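Local atomic coordinates of putative acetamidase/formamidase (Yersinia enterocolitica subsp. palearctica serotype O:3, PDB entry 5UBU), a protein that probably hydrolyses carbon-nitrogen bonds other than peptide bonds in linear amides, and binds sodium ions. Residues B[50-64]-B[233-247]. Numbering follows the deposited sequence.
Sequences IEPGDRVIVDTRDAF and TAVEFASITTIKVDL. With NA (sodium ion), chain G.
Val56 and Ile243, then Val58 and Thr241, form hydrogen-bonded antiparallel pairs where strands 55-59 and 239-247 run as neighbours in a large mixed beta-sheet. Each pair exchanges two backbone bonds, and the ladder goes on to Val245 N, which donates to Asp54 O. Beyond it, the type II turn from Glu51 to Asp54 brings Gly53 N to Val245 O at 2.7 Å; with phi at 107°, Gly53 takes the positive-phi conformation common for glycine at the third position of such a turn.

Beta-branched residues suit this extended backbone. On one face, Ile57 CG2 lies 3.7 Å from Ile240 CG2, the two side chains running alongside and pointing the same way. Arg55 and Lys244 meet there through their aliphatic parts, CG to CG at 3.7 Å, while the Arg55 guanidinium reaches on to a salt bridge with Glu107. On the other face Val56 CB packs on Ile243 CG1.

At the Thr60 end of the ladder, where Thr60, Ser239 and Thr241 are buried, small hydroxyls can pair with one another. Thr60 OG1 and Ser239 OG share a hydrogen bond of 2.6 Å, continued from Ser239 OG to Thr241 OG1, and a water joins Thr60 OG1 to Phe237 O.

Farther along, Phe64 places CE2 against Glu236 CG. The Glu236 chain, folded at chi2 (-63°), brings its carboxylate back to a sodium ion, which both oxygens bind, with Asp220 and His222 as further ligands; Ala63 CB, small enough to fit beside the carboxylate, sits 3.5 Å from Glu236 OE2.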
ATOM      1  N   ILE B  50      37.045  14.779  10.843  1.00 49.51           N
ATOM      2  CA  ILE B  50      37.770  15.132   9.624  1.00 49.87           C
ATOM      3  C   ILE B  50      37.431  16.528   9.104  1.00 50.09           C
ATOM      4  O   ILE B  50      36.445  17.145   9.515  1.00 49.73           O
ATOM      5  CB  ILE B  50      37.456  14.120   8.486  1.00 49.09           C
ATOM      6  CG1 ILE B  50      35.990  14.208   8.056  1.00 48.15           C
ATOM      7  CG2 ILE B  50      37.787  12.693   8.917  1.00 48.70           C
ATOM      8  CD1 ILE B  50      35.652  13.287   6.905  1.00 47.88           C
ATOM      9  N   GLU B  51      38.266  17.010   8.187  1.00 50.72           N
ATOM     10  CA  GLU B  51      38.057  18.294   7.526  1.00 50.72           C
ATOM     11  C   GLU B  51      37.323  18.015   6.206  1.00 49.93           C
ATOM     12  O   GLU B  51      37.515  16.950   5.604  1.00 49.36           O
ATOM     13  CB  GLU B  51      39.396  18.973   7.238  1.00 51.73           C
ATOM     14  CG  GLU B  51      40.154  19.431   8.479  1.00 52.41           C
ATOM     15  CD  GLU B  51      39.497  20.601   9.176  1.00 52.31           C
ATOM     16  OE1 GLU B  51      38.644  21.285   8.568  1.00 52.34           O
ATOM     17  OE2 GLU B  51      39.848  20.876  10.340  1.00 52.18           O
ATOM     18  N   PRO B  52      36.454  18.949   5.765  1.00 49.82           N
ATOM     19  CA  PRO B  52      35.798  18.719   4.485  1.00 48.77           C
ATOM     20  C   PRO B  52      36.859  18.590   3.392  1.00 48.88           C
ATOM     21  O   PRO B  52      37.781  19.405   3.329  1.00 49.69           O
ATOM     22  CB  PRO B  52      34.954  19.984   4.284  1.00 48.97           C
ATOM     23  CG  PRO B  52      34.710  20.505   5.645  1.00 49.44           C
ATOM     24  CD  PRO B  52      35.950  20.168   6.425  1.00 50.36           C
ATOM     25  N   GLY B  53      36.741  17.551   2.577  1.00 48.04           N
ATOM     26  CA  GLY B  53      37.704  17.301   1.502  1.00 48.80           C
ATOM     27  C   GLY B  53      38.612  16.121   1.809  1.00 48.57           C
ATOM     28  O   GLY B  53      39.238  15.595   0.916  1.00 48.37           O
ATOM     29  N   ASP B  54      38.695  15.735   3.084  1.00 48.80           N
ATOM     30  CA  ASP B  54      39.520  14.595   3.505  1.00 49.35           C
ATOM     31  C   ASP B  54      38.994  13.262   2.978  1.00 48.79           C
ATOM     32  O   ASP B  54      37.826  13.131   2.628  1.00 47.94           O
ATOM     33  CB  ASP B  54      39.597  14.486   5.042  1.00 49.26           C
ATOM     34  CG  ASP B  54      40.503  15.516   5.681  1.00 50.36           C
ATOM     35  OD1 ASP B  54      41.175  16.292   4.967  1.00 51.43           O
ATOM     36  OD2 ASP B  54      40.557  15.530   6.931  1.00 50.95           O
ATOM     37  N   ARG B  55      39.891  12.283   2.940  1.00 49.26           N
ATOM     38  CA  ARG B  55      39.582  10.932   2.503  1.00 49.25           C
ATOM     39  C   ARG B  55      39.556  10.010   3.719  1.00 48.91           C
ATOM     40  O   ARG B  55      40.268  10.250   4.700  1.00 49.76           O
ATOM     41  CB  ARG B  55      40.612  10.453   1.472  1.00 50.50           C
ATOM     42  CG  ARG B  55      40.434  11.123   0.121  1.00 51.52           C
ATOM     43  CD  ARG B  55      41.583  10.931  -0.846  1.00 53.08           C
ATOM     44  NE  ARG B  55      41.649   9.531  -1.261  1.00 53.34           N
ATOM     45  CZ  ARG B  55      42.602   8.662  -0.921  1.00 54.88           C
ATOM     46  NH1 ARG B  55      42.540   7.415  -1.373  1.00 55.27           N
ATOM     47  NH2 ARG B  55      43.649   9.030  -0.187  1.00 55.90           N
ATOM     48  N   VAL B  56      38.711   8.982   3.669  1.00 47.46           N
ATOM     49  CA  VAL B  56      38.609   8.007   4.751  1.00 47.38           C
ATOM     50  C   VAL B  56      38.603   6.608   4.142  1.00 47.73           C
ATOM     51  O   VAL B  56      37.838   6.335   3.224  1.00 47.15           O
ATOM     52  CB  VAL B  56      37.335   8.192   5.600  1.00 46.26           C
ATOM     53  CG1 VAL B  56      37.302   7.189   6.752  1.00 45.86           C
ATOM     54  CG2 VAL B  56      37.268   9.603   6.152  1.00 46.69           C
ATOM     55  N   ILE B  57      39.476   5.742   4.646  1.00 48.86           N
ATOM     56  CA  ILE B  57      39.577   4.362   4.202  1.00 49.38           C
ATOM     57  C   ILE B  57      38.897   3.553   5.299  1.00 48.81           C
ATOM     58  O   ILE B  57      39.465   3.360   6.378  1.00 50.44           O
ATOM     59  CB  ILE B  57      41.047   3.924   4.033  1.00 51.27           C
ATOM     60  CG1 ILE B  57      41.769   4.851   3.041  1.00 52.41           C
ATOM     61  CG2 ILE B  57      41.111   2.460   3.587  1.00 51.31           C
ATOM     62  CD1 ILE B  57      43.247   4.542   2.857  1.00 53.88           C
ATOM     63  N   VAL B  58      37.687   3.082   5.021  1.00 47.18           N
ATOM     64  CA  VAL B  58      36.899   2.337   6.001  1.00 47.08           C
ATOM     65  C   VAL B  58      36.983   0.815   5.854  1.00 47.62           C
ATOM     66  O   VAL B  58      36.752   0.287   4.775  1.00 47.21           O
ATOM     67  CB  VAL B  58      35.403   2.706   5.890  1.00 45.89           C
ATOM     68  CG1 VAL B  58      34.618   2.054   7.022  1.00 45.45           C
ATOM     69  CG2 VAL B  58      35.216   4.213   5.942  1.00 45.66           C
ATOM     70  N   ASP B  59      37.302   0.128   6.953  1.00 48.29           N
ATOM     71  CA  ASP B  59      37.347  -1.332   7.004  1.00 48.95           C
ATOM     72  C   ASP B  59      35.973  -1.785   7.514  1.00 48.53           C
ATOM     73  O   ASP B  59      35.785  -2.006   8.708  1.00 48.93           O
ATOM     74  CB  ASP B  59      38.453  -1.829   7.944  1.00 50.32           C
ATOM     75  CG  ASP B  59      39.865  -1.541   7.420  1.00 51.81           C
ATOM     76  OD1 ASP B  59      40.021  -1.213   6.222  1.00 51.87           O
ATOM     77  OD2 ASP B  59      40.831  -1.677   8.209  1.00 52.10           O
ATOM     78  N   THR B  60      35.013  -1.911   6.604  1.00 47.78           N
ATOM     79  CA  THR B  60      33.647  -2.301   6.975  1.00 47.17           C
ATOM     80  C   THR B  60      33.493  -3.784   7.294  1.00 47.99           C
ATOM     81  O   THR B  60      34.284  -4.608   6.858  1.00 48.80           O
ATOM     82  CB  THR B  60      32.632  -1.992   5.847  1.00 46.24           C
ATOM     83  OG1 THR B  60      32.885  -2.828   4.712  1.00 46.34           O
ATOM     84  CG2 THR B  60      32.689  -0.535   5.434  1.00 45.81           C
ATOM     85  N   ARG B  61      32.457  -4.096   8.062  1.00 47.94           N
ATOM     86  CA  ARG B  61      32.103  -5.460   8.416  1.00 48.58           C
ATOM     87  C   ARG B  61      30.840  -5.823   7.639  1.00 48.24           C
ATOM     88  O   ARG B  61      30.061  -4.944   7.272  1.00 47.21           O
ATOM     89  CB  ARG B  61      31.875  -5.600   9.921  1.00 48.81           C
ATOM     90  CG  ARG B  61      33.155  -5.566  10.717  1.00 49.66           C
ATOM     91  CD  ARG B  61      32.893  -5.791  12.204  1.00 50.51           C
ATOM     92  NE  ARG B  61      34.151  -5.899  12.951  1.00 52.32           N
ATOM     93  CZ  ARG B  61      34.250  -6.023  14.275  1.00 52.52           C
ATOM     94  NH1 ARG B  61      35.446  -6.108  14.842  1.00 52.63           N
ATOM     95  NH2 ARG B  61      33.165  -6.050  15.041  1.00 52.73           N
ATOM     96  N   ASP B  62      30.633  -7.120   7.395  1.00 49.47           N
ATOM     97  CA  ASP B  62      29.463  -7.552   6.642  1.00 49.43           C
ATOM     98  C   ASP B  62      28.183  -7.319   7.451  1.00 47.61           C
ATOM     99  O   ASP B  62      28.238  -7.016   8.638  1.00 47.23           O
ATOM    100  CB  ASP B  62      29.602  -9.012   6.141  1.00 51.76           C
ATOM    101  CG  ASP B  62      29.487 -10.073   7.258  1.00 53.83           C
ATOM    102  OD1 ASP B  62      28.957  -9.780   8.349  1.00 54.94           O
ATOM    103  OD2 ASP B  62      29.886 -11.247   7.020  1.00 54.70           O
ATOM    104  N   ALA B  63      27.041  -7.475   6.799  1.00 45.87           N
ATOM    105  CA  ALA B  63      25.740  -7.275   7.437  1.00 45.50           C
ATOM    106  C   ALA B  63      25.465  -8.142   8.671  1.00 45.98           C
ATOM    107  O   ALA B  63      24.634  -7.772   9.506  1.00 45.61           O
ATOM    108  CB  ALA B  63      24.640  -7.493   6.419  1.00 45.76           C
ATOM    109  N   PHE B  64      26.158  -9.269   8.791  1.00 46.66           N
ATOM    110  CA  PHE B  64      25.962 -10.193   9.915  1.00 46.82           C
ATOM    111  C   PHE B  64      27.061 -10.073  10.976  1.00 46.85           C
ATOM    112  O   PHE B  64      27.072 -10.823  11.951  1.00 46.29           O
ATOM    113  CB  PHE B  64      25.910 -11.635   9.378  1.00 47.86           C
ATOM    114  CG  PHE B  64      25.086 -11.778   8.122  1.00 47.10           C
ATOM    115  CD1 PHE B  64      23.702 -11.600   8.166  1.00 46.32           C
ATOM    116  CD2 PHE B  64      25.687 -12.069   6.895  1.00 46.41           C
ATOM    117  CE1 PHE B  64      22.937 -11.717   7.011  1.00 45.30           C
ATOM    118  CE2 PHE B  64      24.922 -12.183   5.751  1.00 45.76           C
ATOM    119  CZ  PHE B  64      23.547 -12.003   5.803  1.00 45.11           C
ATOM    120  N   THR B 233      18.606 -10.284   1.181  1.00 43.01           N
ATOM    121  CA  THR B 233      20.033  -9.951   1.206  1.00 43.36           C
ATOM    122  C   THR B 233      20.671 -10.003  -0.175  1.00 43.70           C
ATOM    123  O   THR B 233      20.226 -10.722  -1.062  1.00 43.89           O
ATOM    124  CB  THR B 233      20.842 -10.933   2.102  1.00 44.23           C
ATOM    125  OG1 THR B 233      20.912 -12.226   1.490  1.00 45.09           O
ATOM    126  CG2 THR B 233      20.232 -11.063   3.487  1.00 44.15           C
ATOM    127  N   ALA B 234      21.738  -9.234  -0.324  1.00 43.93           N
ATOM    128  CA  ALA B 234      22.520  -9.195  -1.542  1.00 44.69           C
ATOM    129  C   ALA B 234      23.714 -10.091  -1.224  1.00 46.08           C
ATOM    130  O   ALA B 234      23.582 -11.012  -0.417  1.00 46.74           O
ATOM    131  CB  ALA B 234      22.964  -7.772  -1.819  1.00 44.13           C
ATOM    132  N   VAL B 235      24.851  -9.872  -1.883  1.00 46.92           N
ATOM    133  CA  VAL B 235      26.060 -10.630  -1.560  1.00 48.18           C
ATOM    134  C   VAL B 235      26.771  -9.729  -0.550  1.00 47.95           C
ATOM    135  O   VAL B 235      27.488  -8.811  -0.920  1.00 47.57           O
ATOM    136  CB  VAL B 235      26.933 -10.962  -2.793  1.00 49.09           C
ATOM    137  CG1 VAL B 235      28.268 -11.558  -2.365  1.00 50.05           C
ATOM    138  CG2 VAL B 235      26.187 -11.921  -3.719  1.00 49.64           C
ATOM    139  N   GLU B 236      26.524 -10.003   0.729  1.00 48.38           N
ATOM    140  CA  GLU B 236      27.077  -9.234   1.838  1.00 48.73           C
ATOM    141  C   GLU B 236      28.553  -9.559   2.057  1.00 49.38           C
ATOM    142  O   GLU B 236      28.921 -10.743   2.135  1.00 50.47           O
ATOM    143  CB  GLU B 236      26.331  -9.600   3.124  1.00 49.75           C
ATOM    144  CG  GLU B 236      24.808  -9.578   3.046  1.00 50.00           C
ATOM    145  CD  GLU B 236      24.229  -8.215   2.752  1.00 49.93           C
ATOM    146  OE1 GLU B 236      23.056  -8.169   2.310  1.00 51.73           O
ATOM    147  OE2 GLU B 236      24.927  -7.197   2.959  1.00 51.15           O
ATOM    148  N   PHE B 237      29.398  -8.534   2.193  1.00 48.70           N
ATOM    149  CA  PHE B 237      30.830  -8.781   2.416  1.00 49.21           C
ATOM    150  C   PHE B 237      31.525  -7.658   3.195  1.00 48.49           C
ATOM    151  O   PHE B 237      31.013  -6.549   3.313  1.00 46.98           O
ATOM    152  CB  PHE B 237      31.559  -9.066   1.078  1.00 49.79           C
ATOM    153  CG  PHE B 237      31.885  -7.837   0.257  1.00 49.40           C
ATOM    154  CD1 PHE B 237      30.894  -7.008  -0.224  1.00 48.49           C
ATOM    155  CD2 PHE B 237      33.198  -7.558  -0.101  1.00 50.23           C
ATOM    156  CE1 PHE B 237      31.209  -5.889  -0.993  1.00 48.18           C
ATOM    157  CE2 PHE B 237      33.507  -6.444  -0.885  1.00 49.91           C
ATOM    158  CZ  PHE B 237      32.506  -5.618  -1.333  1.00 48.83           C
ATOM    159  N   ALA B 238      32.684  -8.003   3.754  1.00 49.29           N
ATOM    160  CA  ALA B 238      33.525  -7.089   4.493  1.00 49.06           C
ATOM    161  C   ALA B 238      34.382  -6.403   3.428  1.00 49.09           C
ATOM    162  O   ALA B 238      34.932  -7.084   2.557  1.00 49.30           O
ATOM    163  CB  ALA B 238      34.383  -7.849   5.487  1.00 50.07           C
ATOM    164  N   SER B 239      34.500  -5.072   3.496  1.00 48.69           N
ATOM    165  CA  SER B 239      35.245  -4.321   2.477  1.00 48.92           C
ATOM    166  C   SER B 239      36.178  -3.243   2.975  1.00 48.99           C
ATOM    167  O   SER B 239      36.144  -2.855   4.141  1.00 49.09           O
ATOM    168  CB  SER B 239      34.257  -3.596   1.559  1.00 48.01           C
ATOM    169  OG  SER B 239      33.657  -2.492   2.231  1.00 47.06           O
ATOM    170  N   ILE B 240      36.996  -2.765   2.038  1.00 49.14           N
ATOM    171  CA  ILE B 240      37.910  -1.660   2.242  1.00 49.37           C
ATOM    172  C   ILE B 240      37.300  -0.605   1.332  1.00 48.58           C
ATOM    173  O   ILE B 240      37.564  -0.583   0.127  1.00 48.80           O
ATOM    174  CB  ILE B 240      39.361  -1.974   1.819  1.00 50.53           C
ATOM    175  CG1 ILE B 240      39.905  -3.169   2.614  1.00 51.50           C
ATOM    176  CG2 ILE B 240      40.243  -0.746   2.036  1.00 50.64           C
ATOM    177  CD1 ILE B 240      41.310  -3.590   2.245  1.00 52.75           C
ATOM    178  N   THR B 241      36.439   0.230   1.905  1.00 47.84           N
ATOM    179  CA  THR B 241      35.748   1.287   1.167  1.00 47.15           C
ATOM    180  C   THR B 241      36.456   2.604   1.392  1.00 47.44           C
ATOM    181  O   THR B 241      36.594   3.041   2.532  1.00 47.72           O
ATOM    182  CB  THR B 241      34.281   1.413   1.625  1.00 45.99           C
ATOM    183  OG1 THR B 241      33.595   0.182   1.362  1.00 45.84           O
ATOM    184  CG2 THR B 241      33.579   2.546   0.908  1.00 45.39           C
ATOM    185  N   THR B 242      36.903   3.223   0.301  1.00 47.62           N
ATOM    186  CA  THR B 242      37.582   4.508   0.358  1.00 47.93           C
ATOM    187  C   THR B 242      36.630   5.588  -0.131  1.00 47.30           C
ATOM    188  O   THR B 242      36.111   5.504  -1.242  1.00 47.03           O
ATOM    189  CB  THR B 242      38.874   4.511  -0.485  1.00 48.89           C
ATOM    190  OG1 THR B 242      39.777   3.532   0.031  1.00 49.54           O
ATOM    191  CG2 THR B 242      39.569   5.873  -0.425  1.00 49.37           C
ATOM    192  N   ILE B 243      36.412   6.600   0.706  1.00 47.26           N
ATOM    193  CA  ILE B 243      35.511   7.707   0.386  1.00 46.94           C
ATOM    194  C   ILE B 243      36.176   9.069   0.548  1.00 47.88           C
ATOM    195  O   ILE B 243      37.193   9.196   1.240  1.00 48.79           O
ATOM    196  CB  ILE B 243      34.254   7.684   1.292  1.00 45.96           C
ATOM    197  CG1 ILE B 243      34.630   7.823   2.775  1.00 46.13           C
ATOM    198  CG2 ILE B 243      33.473   6.399   1.081  1.00 45.51           C
ATOM    199  CD1 ILE B 243      33.447   7.832   3.716  1.00 45.55           C
ATOM    200  N   LYS B 244      35.604  10.072  -0.118  1.00 48.05           N
ATOM    201  CA  LYS B 244      36.070  11.455  -0.017  1.00 48.74           C
ATOM    202  C   LYS B 244      34.810  12.175   0.472  1.00 47.76           C
ATOM    203  O   LYS B 244      33.768  12.129  -0.179  1.00 47.20           O
ATOM    204  CB  LYS B 244      36.538  12.016  -1.372  1.00 49.94           C
ATOM    205  CG  LYS B 244      37.632  13.077  -1.318  1.00 51.38           C
ATOM    206  CD  LYS B 244      37.563  14.162  -2.390  1.00 52.42           C
ATOM    207  CE  LYS B 244      38.875  14.932  -2.538  1.00 53.91           C
ATOM    208  NZ  LYS B 244      38.677  16.263  -3.174  1.00 54.56           N
ATOM    209  N   VAL B 245      34.898  12.808   1.631  1.00 47.69           N
ATOM    210  CA  VAL B 245      33.760  13.492   2.234  1.00 47.17           C
ATOM    211  C   VAL B 245      33.978  14.995   2.186  1.00 47.89           C
ATOM    212  O   VAL B 245      35.030  15.475   2.609  1.00 48.89           O
ATOM    213  CB  VAL B 245      33.594  13.044   3.700  1.00 46.88           C
ATOM    214  CG1 VAL B 245      32.384  13.716   4.348  1.00 46.72           C
ATOM    215  CG2 VAL B 245      33.483  11.522   3.773  1.00 46.28           C
ATOM    216  N   ASP B 246      32.998  15.737   1.671  1.00 47.72           N
ATOM    217  CA  ASP B 246      33.121  17.187   1.591  1.00 48.70           C
ATOM    218  C   ASP B 246      31.823  17.777   2.165  1.00 48.62           C
ATOM    219  O   ASP B 246      30.900  17.032   2.524  1.00 47.33           O
ATOM    220  CB  ASP B 246      33.429  17.634   0.158  1.00 49.09           C
ATOM    221  CG  ASP B 246      34.168  19.006   0.094  1.00 50.26           C
ATOM    222  OD1 ASP B 246      33.968  19.872   0.978  1.00 50.54           O
ATOM    223  OD2 ASP B 246      34.957  19.215  -0.870  1.00 50.79           O
ATOM    224  N   LEU B 247      31.774  19.105   2.286  1.00 49.70           N
ATOM    225  CA  LEU B 247      30.640  19.791   2.882  1.00 50.19           C
ATOM    226  C   LEU B 247      30.136  20.935   2.023  1.00 51.52           C
ATOM    227  O   LEU B 247      30.918  21.781   1.593  1.00 52.53           O
ATOM    228  CB  LEU B 247      31.085  20.354   4.229  1.00 50.59           C
ATOM    229  CG  LEU B 247      30.076  21.100   5.104  1.00 50.85           C
ATOM    230  CD1 LEU B 247      28.988  20.155   5.572  1.00 49.98           C
ATOM    231  CD2 LEU B 247      30.786  21.712   6.290  1.00 51.72           C
TER
HETATM  232 NA    NA G 401      23.006  -6.031   2.980  1.00 22.46          NA
HETATM  233  O   HOH W   1      30.720  -4.471   4.770  1.00 32.56           O
HETATM  234  O   HOH W   2      30.541 -11.994   4.539  1.00 41.52           O
HETATM  235  O   HOH W   3      27.400  -6.436   4.323  1.00 29.37           O